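Local coordinates for protein thiamine monophosphate kinase (Aquifex aeolicus, PDB 1VQV) that probably catalyses the ATP-dependent phosphorylation of thiamine monophosphate to thiamine diphosphate, the active form of vitamin B1, as a homodimer, at residues A59-S70 against R184-I192; R161-K171 against Y243-Y254. All coordinates share one frame; numbering follows the deposited sequence.

Contact 1: A59-S70 against R184-I192. With PO4 (phosphate ion), chain F.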
# COMPACT_ATOMS: atom_id res chain seq x y z
N ALA B 59 -8.22 18.06 -4.42
CA ALA B 59 -9.14 17.51 -3.45
C ALA B 59 -8.95 15.99 -3.38
O ALA B 59 -9.07 15.40 -2.31
CB ALA B 59 -10.58 17.86 -3.84
N VAL B 60 -8.64 15.36 -4.52
CA VAL B 60 -8.42 13.91 -4.57
C VAL B 60 -7.14 13.60 -3.79
O VAL B 60 -7.07 12.58 -3.10
CB VAL B 60 -8.28 13.38 -6.05
CG1 VAL B 60 -7.96 11.89 -6.05
CG2 VAL B 60 -9.57 13.61 -6.82
N GLY B 61 -6.15 14.48 -3.91
CA GLY B 61 -4.90 14.31 -3.19
C GLY B 61 -5.11 14.44 -1.70
O GLY B 61 -4.49 13.74 -0.92
N TRP B 62 -5.99 15.36 -1.30
CA TRP B 62 -6.29 15.56 0.11
C TRP B 62 -7.05 14.33 0.62
O TRP B 62 -6.70 13.74 1.63
CB TRP B 62 -7.11 16.85 0.29
CG TRP B 62 -7.65 17.07 1.70
CD1 TRP B 62 -8.75 16.48 2.26
CD2 TRP B 62 -7.07 17.89 2.72
NE1 TRP B 62 -8.88 16.87 3.56
CE2 TRP B 62 -7.87 17.73 3.88
CE3 TRP B 62 -5.95 18.74 2.77
CZ2 TRP B 62 -7.59 18.39 5.08
CZ3 TRP B 62 -5.67 19.39 3.97
CH2 TRP B 62 -6.49 19.21 5.11
N LYS B 63 -8.07 13.92 -0.11
CA LYS B 63 -8.86 12.76 0.28
C LYS B 63 -7.99 11.50 0.44
O LYS B 63 -8.19 10.74 1.37
CB LYS B 63 -9.96 12.52 -0.75
CG LYS B 63 -11.03 11.57 -0.31
CD LYS B 63 -12.28 11.78 -1.12
CE LYS B 63 -13.37 10.81 -0.70
NZ LYS B 63 -14.62 11.00 -1.49
N ALA B 64 -7.03 11.30 -0.45
CA ALA B 64 -6.18 10.11 -0.38
C ALA B 64 -5.55 9.96 1.00
O ALA B 64 -5.44 8.86 1.54
CB ALA B 64 -5.10 10.17 -1.44
N ILE B 65 -5.13 11.08 1.58
CA ILE B 65 -4.53 11.08 2.91
C ILE B 65 -5.61 11.05 4.01
O ILE B 65 -5.48 10.34 5.00
CB ILE B 65 -3.64 12.32 3.10
CG1 ILE B 65 -2.41 12.20 2.19
CG2 ILE B 65 -3.25 12.48 4.57
CD1 ILE B 65 -1.51 11.03 2.49
N SER B 66 -6.68 11.81 3.82
CA SER B 66 -7.74 11.86 4.81
C SER B 66 -8.48 10.56 5.08
O SER B 66 -8.84 10.30 6.22
CB SER B 66 -8.76 12.95 4.44
OG SER B 66 -8.27 14.23 4.80
N VAL B 67 -8.71 9.73 4.07
CA VAL B 67 -9.42 8.50 4.32
C VAL B 67 -8.60 7.61 5.25
O VAL B 67 -9.13 7.06 6.22
CB VAL B 67 -9.72 7.73 3.01
CG1 VAL B 67 -10.42 6.42 3.32
CG2 VAL B 67 -10.61 8.58 2.12
N ASN B 68 -7.31 7.49 4.99
CA ASN B 68 -6.47 6.66 5.84
C ASN B 68 -6.34 7.20 7.25
O ASN B 68 -6.25 6.43 8.20
CB ASN B 68 -5.08 6.50 5.24
CG ASN B 68 -5.03 5.41 4.23
OD1 ASN B 68 -5.71 4.41 4.38
ND2 ASN B 68 -4.22 5.59 3.21
N VAL B 69 -6.33 8.52 7.38
CA VAL B 69 -6.22 9.16 8.68
C VAL B 69 -7.47 8.91 9.53
O VAL B 69 -7.38 8.73 10.74
CB VAL B 69 -5.98 10.69 8.52
CG1 VAL B 69 -5.98 11.36 9.88
CG2 VAL B 69 -4.66 10.95 7.81
N SER B 70 -8.63 8.88 8.88
CA SER B 70 -9.89 8.65 9.57
C SER B 70 -10.02 7.29 10.22
O SER B 70 -10.82 7.11 11.13
CB SER B 70 -11.06 8.86 8.61
OG SER B 70 -11.26 10.25 8.37
N ARG B 184 -17.89 18.03 1.49
CA ARG B 184 -17.82 17.02 2.54
C ARG B 184 -17.51 15.64 1.98
O ARG B 184 -16.97 14.77 2.67
CB ARG B 184 -19.15 16.97 3.31
CG ARG B 184 -19.18 17.91 4.52
CD ARG B 184 -20.57 18.41 4.88
NE ARG B 184 -20.44 19.69 5.58
CZ ARG B 184 -21.42 20.57 5.77
NH1 ARG B 184 -22.65 20.32 5.32
NH2 ARG B 184 -21.17 21.72 6.37
N HIS B 185 -17.84 15.45 0.72
CA HIS B 185 -17.61 14.18 0.06
C HIS B 185 -16.28 14.18 -0.68
O HIS B 185 -15.60 13.17 -0.74
CB HIS B 185 -18.77 13.88 -0.88
CG HIS B 185 -18.55 12.67 -1.73
ND1 HIS B 185 -18.02 12.74 -3.00
CD2 HIS B 185 -18.80 11.36 -1.50
CE1 HIS B 185 -17.95 11.53 -3.52
NE2 HIS B 185 -18.41 10.67 -2.63
N LEU B 186 -15.91 15.33 -1.23
CA LEU B 186 -14.67 15.43 -1.99
C LEU B 186 -13.44 15.74 -1.14
O LEU B 186 -12.39 15.13 -1.32
CB LEU B 186 -14.82 16.50 -3.09
CG LEU B 186 -14.51 16.05 -4.52
CD1 LEU B 186 -15.25 14.77 -4.80
CD2 LEU B 186 -14.92 17.12 -5.51
N ARG B 187 -13.58 16.69 -0.22
CA ARG B 187 -12.49 17.09 0.65
C ARG B 187 -12.89 16.93 2.11
O ARG B 187 -12.97 17.92 2.84
CB ARG B 187 -12.13 18.56 0.39
CG ARG B 187 -10.76 18.79 -0.23
CD ARG B 187 -10.19 20.20 0.06
NE ARG B 187 -9.91 20.39 1.48
CZ ARG B 187 -8.83 21.01 1.95
NH1 ARG B 187 -7.91 21.49 1.12
NH2 ARG B 187 -8.66 21.17 3.26
N PRO B 188 -13.16 15.70 2.56
CA PRO B 188 -13.55 15.49 3.96
C PRO B 188 -12.39 15.75 4.91
O PRO B 188 -11.24 15.72 4.50
CB PRO B 188 -14.00 14.04 3.98
CG PRO B 188 -13.13 13.41 2.94
CD PRO B 188 -13.14 14.42 1.82
N THR B 189 -12.70 16.05 6.17
CA THR B 189 -11.68 16.29 7.19
C THR B 189 -11.81 15.20 8.26
O THR B 189 -12.88 15.01 8.84
CB THR B 189 -11.83 17.68 7.87
OG1 THR B 189 -11.69 18.72 6.89
CG2 THR B 189 -10.75 17.88 8.93
N ALA B 190 -10.73 14.46 8.50
CA ALA B 190 -10.75 13.41 9.50
C ALA B 190 -10.88 14.10 10.86
O ALA B 190 -10.35 15.19 11.06
CB ALA B 190 -9.48 12.59 9.44
N ARG B 191 -11.59 13.45 11.77
CA ARG B 191 -11.81 13.99 13.10
C ARG B 191 -10.60 13.80 13.97
O ARG B 191 -10.68 13.29 15.08
CB ARG B 191 -13.01 13.30 13.72
CG ARG B 191 -14.24 13.45 12.88
CD ARG B 191 -14.35 14.88 12.40
NE ARG B 191 -15.60 15.47 12.83
CZ ARG B 191 -15.72 16.39 13.78
NH1 ARG B 191 -14.64 16.84 14.42
NH2 ARG B 191 -16.92 16.83 14.11
N ILE B 192 -9.46 14.25 13.46
CA ILE B 192 -8.22 14.08 14.19
C ILE B 192 -8.30 14.82 15.50
O ILE B 192 -7.44 14.66 16.37
CB ILE B 192 -7.01 14.57 13.37
CG1 ILE B 192 -5.73 14.21 14.12
CG2 ILE B 192 -7.14 16.07 13.06
CD1 ILE B 192 -4.46 14.42 13.37
P PO4 F . -9.08 22.98 -2.38
O1 PO4 F . -9.29 24.04 -1.36
O2 PO4 F . -10.39 22.47 -2.85
O3 PO4 F . -8.32 23.53 -3.53
O4 PO4 F . -8.31 21.85 -1.77
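The carbonyl oxygen of Pro-188 accepts the indole N-H of Trp-62: NE1 lies 2.8 Å from Pro-188 O, with an N-H...O angle of 151°. The oxygen sits in the indole plane, while the donor is tilted out of the plane of the carbonyl. Ser-66 OG also approaches Pro-188 O, at a weak 3.3 Å, but its stronger partner is the hydroxyl of Tyr-111, which also accepts the N-H of Ala-190. With CG anti to the backbone nitrogen (chi1 172°), Trp-62 presents its indole edge to Pro-188 and one broad face to Arg-187. The bent arginine chain brushes Ala-59, CG to CB 3.7 Å, and then lays its guanidinium flat on the indole, the planes 16° apart. This is a stacked cation-pi contact, with Arg-187 CZ 3.8 Å from the centroid of the Trp-62 six-membered ring. From the guanidinium edge, Arg-187 NH1 donates in plane to O4 of a phosphate ion at 2.9 Å; the ion probably comes from the crystallisation liquor.

Lys-63 runs out extended past the CD of Pro-188; its NZ stands over the face of the His-185 ring and very close to His-185 O, a bond modelled too short to trust. Farther along helix 57-73, Ala-190 CB packs against Val-69 CG1 at 3.7 Å, next to Ser-70, whose side chain neighbours the magnesium ligand Asp-207. The helix of the N-terminal, PurM-like domain is thus joined to the end of helix 176-186 and the following loop of the C-terminal half. The Trp-62 bond probably helps to hold the chain at 187-188, with Lys-63 possibly adding to it; in this crystal a phosphate takes one Arg-187 N-H while the Trp-62 face supports the guanidinium.

Contact 2: R161-K171 against Y243-Y254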
# COMPACT_ATOMS: atom_id res chain seq x y z
N ARG B 161 -23.20 11.39 1.07
CA ARG B 161 -24.09 10.78 0.08
C ARG B 161 -24.83 11.77 -0.81
O ARG B 161 -25.00 11.52 -2.01
CB ARG B 161 -25.11 9.88 0.77
CG ARG B 161 -26.25 9.45 -0.13
CD ARG B 161 -27.03 8.32 0.50
NE ARG B 161 -28.37 8.19 -0.07
CZ ARG B 161 -29.15 7.13 0.11
NH1 ARG B 161 -28.72 6.10 0.83
NH2 ARG B 161 -30.36 7.10 -0.44
N ALA B 162 -25.30 12.86 -0.23
CA ALA B 162 -26.02 13.86 -0.99
C ALA B 162 -25.04 14.54 -1.96
O ALA B 162 -25.41 14.90 -3.08
CB ALA B 162 -26.66 14.89 -0.04
N GLY B 163 -23.79 14.70 -1.50
CA GLY B 163 -22.75 15.31 -2.31
C GLY B 163 -22.36 14.49 -3.53
O GLY B 163 -22.14 15.03 -4.61
N LEU B 164 -22.26 13.17 -3.35
CA LEU B 164 -21.92 12.29 -4.45
C LEU B 164 -23.03 12.32 -5.50
O LEU B 164 -22.78 12.26 -6.70
CB LEU B 164 -21.73 10.86 -3.94
CG LEU B 164 -21.55 9.77 -5.01
CD1 LEU B 164 -20.41 10.16 -5.95
CD2 LEU B 164 -21.28 8.43 -4.34
N GLU B 165 -24.26 12.41 -5.02
CA GLU B 165 -25.42 12.46 -5.90
C GLU B 165 -25.44 13.79 -6.64
O GLU B 165 -25.80 13.82 -7.82
CB GLU B 165 -26.71 12.27 -5.10
CG GLU B 165 -26.99 10.82 -4.70
CD GLU B 165 -28.03 10.73 -3.59
OE1 GLU B 165 -28.97 11.53 -3.59
OE2 GLU B 165 -27.91 9.85 -2.73
N LEU B 166 -25.06 14.87 -5.96
CA LEU B 166 -25.02 16.19 -6.59
C LEU B 166 -23.91 16.18 -7.66
O LEU B 166 -24.04 16.76 -8.74
CB LEU B 166 -24.73 17.28 -5.55
CG LEU B 166 -25.80 17.63 -4.49
CD1 LEU B 166 -25.35 18.81 -3.63
CD2 LEU B 166 -27.09 17.99 -5.18
N LEU B 167 -22.80 15.51 -7.36
CA LEU B 167 -21.73 15.42 -8.34
C LEU B 167 -22.26 14.64 -9.53
O LEU B 167 -22.12 15.08 -10.67
CB LEU B 167 -20.53 14.70 -7.74
CG LEU B 167 -19.75 15.57 -6.76
CD1 LEU B 167 -18.65 14.76 -6.10
CD2 LEU B 167 -19.17 16.77 -7.51
N LEU B 168 -22.88 13.49 -9.28
CA LEU B 168 -23.40 12.69 -10.38
C LEU B 168 -24.38 13.48 -11.24
O LEU B 168 -24.64 13.11 -12.38
CB LEU B 168 -24.07 11.41 -9.86
CG LEU B 168 -23.24 10.36 -9.09
CD1 LEU B 168 -24.11 9.15 -8.81
CD2 LEU B 168 -22.00 9.94 -9.90
N MSE B 169 -24.93 14.57 -10.74
CA MSE B 169 -25.86 15.32 -11.57
C MSE B 169 -25.09 16.11 -12.60
O MSE B 169 -25.65 16.60 -13.59
CB MSE B 169 -26.72 16.27 -10.73
CG MSE B 169 -27.36 15.60 -9.53
SE MSE B 169 -28.64 16.74 -8.64
CE MSE B 169 -27.50 18.28 -8.30
N GLU B 170 -23.79 16.25 -12.37
CA GLU B 170 -22.92 16.98 -13.28
C GLU B 170 -23.39 18.40 -13.57
O GLU B 170 -23.28 18.86 -14.70
CB GLU B 170 -22.76 16.23 -14.59
CG GLU B 170 -21.61 15.25 -14.61
CD GLU B 170 -21.32 14.71 -16.00
OE1 GLU B 170 -21.30 15.54 -16.96
OE2 GLU B 170 -21.10 13.48 -16.13
N LYS B 171 -23.92 19.09 -12.57
CA LYS B 171 -24.37 20.46 -12.76
C LYS B 171 -23.17 21.32 -13.12
O LYS B 171 -22.02 20.94 -12.90
CB LYS B 171 -25.00 21.01 -11.47
CG LYS B 171 -26.47 20.70 -11.28
CD LYS B 171 -26.95 21.25 -9.94
CE LYS B 171 -28.46 21.28 -9.86
NZ LYS B 171 -29.03 19.94 -10.21
N TYR B 243 -31.10 19.89 0.93
CA TYR B 243 -30.91 19.00 -0.20
C TYR B 243 -32.12 18.08 -0.31
O TYR B 243 -32.66 17.85 -1.39
CB TYR B 243 -29.67 18.14 0.01
CG TYR B 243 -29.56 17.06 -1.03
CD1 TYR B 243 -29.00 17.33 -2.28
CD2 TYR B 243 -30.08 15.79 -0.80
CE1 TYR B 243 -28.95 16.36 -3.27
CE2 TYR B 243 -30.04 14.81 -1.79
CZ TYR B 243 -29.48 15.11 -3.02
OH TYR B 243 -29.43 14.16 -4.00
N CYS B 244 -32.52 17.51 0.83
CA CYS B 244 -33.66 16.61 0.89
C CYS B 244 -34.95 17.27 0.43
O CYS B 244 -35.62 16.78 -0.48
CB CYS B 244 -33.83 16.08 2.31
SG CYS B 244 -32.69 14.74 2.68
N GLU B 245 -35.30 18.38 1.06
CA GLU B 245 -36.51 19.09 0.69
C GLU B 245 -36.47 19.38 -0.80
O GLU B 245 -37.40 19.04 -1.53
CB GLU B 245 -36.63 20.41 1.49
CG GLU B 245 -37.93 21.20 1.27
CD GLU B 245 -39.19 20.32 1.35
OE1 GLU B 245 -39.37 19.45 0.46
OE2 GLU B 245 -40.01 20.49 2.29
N LYS B 246 -35.37 19.97 -1.27
CA LYS B 246 -35.26 20.31 -2.68
C LYS B 246 -35.38 19.15 -3.63
O LYS B 246 -35.98 19.31 -4.69
CB LYS B 246 -33.95 21.04 -2.96
CG LYS B 246 -33.76 21.35 -4.44
CD LYS B 246 -32.64 22.35 -4.61
CE LYS B 246 -32.35 22.70 -6.04
NZ LYS B 246 -31.43 23.87 -6.00
N TYR B 247 -34.79 18.01 -3.30
CA TYR B 247 -34.88 16.84 -4.19
C TYR B 247 -35.84 15.85 -3.59
O TYR B 247 -35.82 14.66 -3.93
CB TYR B 247 -33.50 16.19 -4.41
CG TYR B 247 -32.52 17.15 -5.02
CD1 TYR B 247 -31.92 18.13 -4.23
CD2 TYR B 247 -32.28 17.16 -6.39
CE1 TYR B 247 -31.12 19.11 -4.79
CE2 TYR B 247 -31.48 18.14 -6.97
CZ TYR B 247 -30.90 19.12 -6.16
OH TYR B 247 -30.15 20.13 -6.73
N GLY B 248 -36.67 16.35 -2.68
CA GLY B 248 -37.68 15.54 -2.01
C GLY B 248 -37.22 14.17 -1.56
O GLY B 248 -37.51 13.16 -2.21
N LYS B 249 -36.51 14.11 -0.44
CA LYS B 249 -36.04 12.82 0.06
C LYS B 249 -36.07 12.80 1.58
O LYS B 249 -36.32 13.84 2.20
CB LYS B 249 -34.63 12.55 -0.46
CG LYS B 249 -34.60 12.33 -1.94
CD LYS B 249 -33.22 11.95 -2.41
CE LYS B 249 -33.27 11.29 -3.79
NZ LYS B 249 -33.98 9.98 -3.73
N ASN B 250 -35.85 11.63 2.18
CA ASN B 250 -35.89 11.56 3.64
C ASN B 250 -34.52 11.68 4.28
O ASN B 250 -33.69 10.77 4.19
CB ASN B 250 -36.54 10.26 4.13
CG ASN B 250 -36.60 10.19 5.65
OD1 ASN B 250 -37.09 11.11 6.31
ND2 ASN B 250 -36.10 9.10 6.21
N PRO B 251 -34.28 12.80 4.95
CA PRO B 251 -32.99 13.01 5.60
C PRO B 251 -32.58 11.80 6.40
O PRO B 251 -31.42 11.39 6.34
CB PRO B 251 -33.23 14.25 6.46
CG PRO B 251 -34.72 14.24 6.69
CD PRO B 251 -35.24 13.85 5.34
N ILE B 252 -33.52 11.20 7.12
CA ILE B 252 -33.21 10.04 7.95
C ILE B 252 -32.66 8.86 7.15
O ILE B 252 -31.69 8.22 7.55
CB ILE B 252 -34.44 9.58 8.76
CG1 ILE B 252 -34.96 10.74 9.60
CG2 ILE B 252 -34.06 8.40 9.68
CD1 ILE B 252 -34.02 11.18 10.71
N GLU B 253 -33.29 8.58 6.02
CA GLU B 253 -32.84 7.48 5.18
C GLU B 253 -31.36 7.71 4.81
O GLU B 253 -30.61 6.77 4.54
CB GLU B 253 -33.72 7.40 3.93
CG GLU B 253 -33.73 6.06 3.25
CD GLU B 253 -33.12 6.13 1.86
OE1 GLU B 253 -33.51 7.05 1.09
OE2 GLU B 253 -32.26 5.26 1.53
N TYR B 254 -30.96 8.97 4.81
CA TYR B 254 -29.57 9.32 4.49
C TYR B 254 -28.67 9.15 5.70
O TYR B 254 -27.52 8.73 5.57
CB TYR B 254 -29.48 10.76 3.97
CG TYR B 254 -29.75 10.88 2.49
CD1 TYR B 254 -30.95 10.41 1.94
CD2 TYR B 254 -28.81 11.45 1.63
CE1 TYR B 254 -31.20 10.49 0.58
CE2 TYR B 254 -29.04 11.54 0.26
CZ TYR B 254 -30.24 11.05 -0.26
OH TYR B 254 -30.49 11.11 -1.62
O HOH W 1 -30.34 3.58 0.83
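Arg-161 reaches across one face of the Tyr-254 ring, extended from CG to NE. Its CB is 4.1 Å from Tyr-254 CD2 and its CG 3.5 Å from CE2. CD then makes a CH-pi contact over the ring, and NE stands above the ring centre while donating weakly to Glu-165 OE2, one turn on in the same helix. CZ lies 4.1 Å from the Tyr-254 centroid in a cation-pi contact, although the guanidinium is turned 50° from the ring plane. Arg-161 NH2 forms a weak salt bridge with Glu-253 OE2 at 3.3 Å; NH1 binds a water that itself donates to that carboxylate oxygen, and also donates to Phe-257 O.

Glu-165 OE1 accepts two tyrosine hydroxyls. It takes Tyr-254 OH on its syn lone pair, at 2.5 Å from OE1, whereas Tyr-243 OH comes from the anti side at 2.7 Å, 26° out of the carboxylate plane. Ala-162 CB sits over one face of Tyr-243, 3.7 Å from its centroid, and Tyr-247 covers the opposite face. Tyr-247 also meets the selenium of Met-169 obliquely and bonds through OH to Glu-178. A leucine in place of Tyr-254 would probably deprive Arg-161 of its aromatic bed and leave Glu-165 OE1 with one hydroxyl instead of two. Helix 159-168 is therefore tied to helices 238-246 and 251-256 by packed tyrosines and a salt-bridge network, in which the two hydroxyls and Arg-161 are likely to keep Glu-165 ionised.

In the fold
The segments alternate along the chain: 59-70, 161-171, 184-192, 243-254. The contact centres lie about 20 Å apart, contact 1 nearer the centre of the folded chain (about 9 Å from it, against about 19 Å for contact 2, centre to centre). The consecutive helices 159-168 and 176-186 bridge them: His-185 and Leu-186 of contact 1 pack against Leu-164 and Leu-167 on the helix of contact 2. Contact 1 joins the N-terminal domain, through helix 57-73, to the C-terminal half, while contact 2 joins helices within that half. Ser-70 brings contact 1 beside the magnesium ligand Asp-207; the Arg-161 side chain of contact 2 lies about 8 Å from that of substrate-binding Glu-260.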